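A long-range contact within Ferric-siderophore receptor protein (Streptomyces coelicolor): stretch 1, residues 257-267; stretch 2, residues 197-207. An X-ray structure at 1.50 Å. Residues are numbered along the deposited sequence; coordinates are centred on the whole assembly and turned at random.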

# COMPACT_ATOMS: atom_id res chain seq x y z
N LYS A 257 -6.42 24.08 5.64
CA LYS A 257 -7.85 23.96 5.87
C LYS A 257 -8.22 23.33 7.19
O LYS A 257 -9.20 23.78 7.84
CB LYS A 257 -8.54 23.28 4.68
CG LYS A 257 -10.01 23.10 4.82
CD LYS A 257 -10.73 22.57 3.58
CE LYS A 257 -12.20 22.42 3.92
NZ LYS A 257 -13.02 21.97 2.76
N TYR A 258 -7.55 22.20 7.49
CA TYR A 258 -7.86 21.39 8.66
C TYR A 258 -6.72 21.47 9.67
O TYR A 258 -5.56 21.17 9.37
CB TYR A 258 -8.03 19.89 8.28
CG TYR A 258 -9.07 19.70 7.23
CD1 TYR A 258 -10.39 19.81 7.53
CD2 TYR A 258 -8.69 19.38 5.96
CE1 TYR A 258 -11.37 19.64 6.56
CE2 TYR A 258 -9.62 19.21 4.98
CZ TYR A 258 -10.99 19.37 5.31
OH TYR A 258 -11.99 19.16 4.35
N PRO A 259 -7.05 21.75 10.91
CA PRO A 259 -5.98 21.74 11.94
C PRO A 259 -5.55 20.24 12.14
O PRO A 259 -6.42 19.36 12.28
CB PRO A 259 -6.70 22.28 13.14
CG PRO A 259 -7.73 23.24 12.49
CD PRO A 259 -8.27 22.43 11.40
N ALA A 260 -4.24 20.01 12.13
CA ALA A 260 -3.73 18.67 12.31
C ALA A 260 -2.52 18.71 13.23
O ALA A 260 -1.77 19.71 13.25
CB ALA A 260 -3.36 18.09 10.96
N ASP A 261 -2.34 17.67 14.04
CA ASP A 261 -1.23 17.54 14.92
C ASP A 261 -0.12 16.64 14.34
O ASP A 261 1.08 16.87 14.52
CB ASP A 261 -1.69 17.01 16.27
CG ASP A 261 -2.76 17.86 16.83
OD1 ASP A 261 -2.58 19.10 16.91
OD2 ASP A 261 -3.93 17.44 17.02
N VAL A 262 -0.54 15.57 13.64
CA VAL A 262 0.41 14.65 12.99
C VAL A 262 -0.07 14.56 11.54
O VAL A 262 -1.29 14.38 11.28
CB VAL A 262 0.35 13.23 13.61
CG1 VAL A 262 1.17 12.27 12.79
CG2 VAL A 262 0.85 13.32 15.04
N ILE A 263 0.85 14.72 10.60
CA ILE A 263 0.52 14.49 9.15
C ILE A 263 1.26 13.26 8.66
O ILE A 263 2.48 13.14 8.91
CB ILE A 263 0.88 15.72 8.35
CG1 ILE A 263 0.17 16.91 8.91
CG2 ILE A 263 0.54 15.47 6.85
CD1 ILE A 263 0.60 18.30 8.17
N ILE A 264 0.52 12.34 7.99
CA ILE A 264 1.11 11.15 7.40
C ILE A 264 1.05 11.32 5.89
O ILE A 264 -0.07 11.53 5.33
CB ILE A 264 0.49 9.89 7.94
CG1 ILE A 264 -1.01 9.66 7.59
CG2 ILE A 264 0.60 9.96 9.56
CD1 ILE A 264 -1.63 8.29 8.02
N MET A 265 2.22 11.37 5.24
CA MET A 265 2.30 11.73 3.83
C MET A 265 2.65 10.51 2.96
O MET A 265 3.61 9.79 3.21
CB MET A 265 3.39 12.78 3.61
CG MET A 265 2.97 14.19 4.18
SD MET A 265 1.56 14.87 3.47
CE MET A 265 2.13 15.18 1.79
N ASP A 266 1.88 10.37 1.89
CA ASP A 266 2.08 9.36 0.86
C ASP A 266 3.58 9.25 0.52
O ASP A 266 4.25 10.25 0.18
CB ASP A 266 1.31 9.84 -0.37
CG ASP A 266 1.07 8.77 -1.44
OD1 ASP A 266 1.78 7.78 -1.54
OD2 ASP A 266 0.12 9.07 -2.20
N ASP A 267 4.05 8.01 0.53
CA ASP A 267 5.43 7.69 0.27
C ASP A 267 5.75 7.23 -1.16
O ASP A 267 6.94 6.92 -1.47
CB ASP A 267 5.87 6.64 1.26
CG ASP A 267 5.10 5.34 1.15
OD1 ASP A 267 4.19 5.17 0.36
OD2 ASP A 267 5.54 4.38 1.94
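Stretch 2 197-207: PEIRVLAGSAS

The strongest polar feature lies at the start of the pairing, where Asp261 meets Arg200. The carboxylate takes the side chain in a salt bridge, Arg200 NE to Asp261 OD2 at 2.8 Å and Arg200 NH2 to Asp261 OD1 at 3.0 Å, with the acid at the edge of the guanidinium, near its plane. The same oxygen, Asp261 OD2, also accepts the backbone N of Arg200 at 2.9 Å, so one aspartate holds both the main chain and the side chain of a single residue. The carbonyl answers: Arg200 O accepts Asp261 N at 2.9 Å and Val262 N at 3.1 Å. At the far end a second acid closes the contact, with Ser205 OG donating to Asp266 OD2 at 2.7 Å.

Between these polar ends, stretch 2 runs as an extended strand beside strand 262-266, parallel to it, the two axes crossing at -33° and approaching to 4.6 Å. The ladder alternates as parallel pairing requires: Leu202 N gives to Val262 O (2.8 Å), Leu202 O receives Ile264 N (2.8 Å), Gly204 N gives to Ile264 O (2.9 Å), and Gly204 O receives Asp266 N (2.9 Å). Thus Leu202 and Gly204 spend both backbone groups on stretch 1, while Val201 and Ala203 sit opposite Val262 and Ile264 and offer CA-H...O contacts instead, Val201 CA to Val262 O at 3.2 Å and Ala203 CA to Ile264 O at 3.4 Å. Where the direct ladder ends, a water extends it, accepting from Ala206 N at 2.9 Å and donating to Asp266 O at 3.0 Å.

Side chains sort by alternation. Val201 and Ala203 share a face with Val262 and Ile264; there Val201 CG1 lies 3.9 Å from Ile264 CG2, and Ala203 CB 4.0 Å from Ile264 CG1. Before the ladder, Ile199 CG2 reaches Val262 CG2 at 3.7 Å. The other face carries Leu202, Ile263 and Met265. Leu202, the residue of stretch 2 most covered by this contact, packs its CB 3.6 Å from Ala260 CB, its CD1 4.1 Å from Tyr258 CB, and its CD2 4.1 Å from Ile263 CG2.

Gly204 pairs with Met265, and the absent side chain matters: an ideal CB there would fall 3.1 Å from Met265 SD, a tight fit. The methionine's end comes nearer to stretch 2, bringing Met265 CE to 3.8 Å from Ala206 CB. Beside the salt bridge, Pro259 CB lies over one face of the guanidinium, 3.6 Å from Arg200 NH1.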

# COMPACT_ATOMS: atom_id res chain seq x y z
N PRO A 197 -6.18 11.02 22.73
CA PRO A 197 -7.38 11.03 21.89
C PRO A 197 -7.47 12.42 21.23
O PRO A 197 -8.17 12.55 20.20
CB PRO A 197 -8.54 10.81 22.90
CG PRO A 197 -8.01 11.30 24.15
CD PRO A 197 -6.54 10.80 24.16
N GLU A 198 -6.70 13.36 21.77
CA GLU A 198 -6.78 14.77 21.24
C GLU A 198 -5.89 14.98 20.03
O GLU A 198 -6.04 16.00 19.32
CB GLU A 198 -6.37 15.78 22.32
CG GLU A 198 -4.91 15.87 22.71
CD GLU A 198 -4.36 14.66 23.58
OE1 GLU A 198 -5.13 13.73 23.87
OE2 GLU A 198 -3.18 14.66 23.95
N ILE A 199 -4.99 14.03 19.76
CA ILE A 199 -4.07 14.12 18.61
C ILE A 199 -4.76 13.82 17.28
O ILE A 199 -5.24 12.69 17.09
CB ILE A 199 -2.79 13.25 18.82
CG1 ILE A 199 -2.06 13.74 20.09
CG2 ILE A 199 -1.95 13.27 17.52
CD1 ILE A 199 -1.58 15.26 20.06
N ARG A 200 -4.85 14.81 16.41
CA ARG A 200 -5.61 14.73 15.12
C ARG A 200 -4.61 14.40 14.02
O ARG A 200 -3.61 15.11 13.85
CB ARG A 200 -6.22 16.08 14.78
CG ARG A 200 -7.22 16.46 15.82
CD ARG A 200 -7.51 17.97 15.90
NE ARG A 200 -6.38 18.71 16.37
CZ ARG A 200 -6.33 20.03 16.57
NH1 ARG A 200 -7.38 20.79 16.40
NH2 ARG A 200 -5.21 20.54 16.99
N VAL A 201 -4.83 13.30 13.33
CA VAL A 201 -3.97 12.84 12.22
C VAL A 201 -4.55 13.16 10.86
O VAL A 201 -5.74 12.84 10.65
CB VAL A 201 -3.81 11.31 12.35
CG1 VAL A 201 -2.83 10.85 11.21
CG2 VAL A 201 -3.18 11.01 13.76
N LEU A 202 -3.75 13.77 9.98
CA LEU A 202 -4.17 14.11 8.66
C LEU A 202 -3.41 13.27 7.70
O LEU A 202 -2.15 13.19 7.75
CB LEU A 202 -3.95 15.58 8.39
CG LEU A 202 -4.52 15.99 7.02
CD1 LEU A 202 -4.98 17.41 7.05
CD2 LEU A 202 -3.47 15.80 5.95
N ALA A 203 -4.10 12.58 6.79
CA ALA A 203 -3.48 11.74 5.73
C ALA A 203 -3.43 12.57 4.44
O ALA A 203 -4.48 12.89 3.87
CB ALA A 203 -4.31 10.51 5.52
N GLY A 204 -2.22 12.86 3.98
CA GLY A 204 -2.07 13.68 2.78
C GLY A 204 -1.19 13.03 1.71
O GLY A 204 -0.49 12.05 1.97
N SER A 205 -1.29 13.62 0.52
CA SER A 205 -0.43 13.20 -0.59
C SER A 205 -0.14 14.43 -1.40
O SER A 205 -1.06 15.17 -1.75
CB SER A 205 -1.20 12.14 -1.40
OG SER A 205 -0.38 11.68 -2.49
N ALA A 206 1.10 14.59 -1.74
CA ALA A 206 1.49 15.85 -2.41
C ALA A 206 1.76 15.68 -3.92
O ALA A 206 2.44 14.76 -4.31
CB ALA A 206 2.71 16.48 -1.69
N SER A 207 1.27 16.61 -4.74
CA SER A 207 1.57 16.70 -6.16
C SER A 207 1.82 18.19 -6.45
O SER A 207 1.47 19.05 -5.64
CB SER A 207 0.42 16.19 -7.00
OG SER A 207 -0.71 17.05 -6.89
O HOH W 1 3.22 12.93 -0.58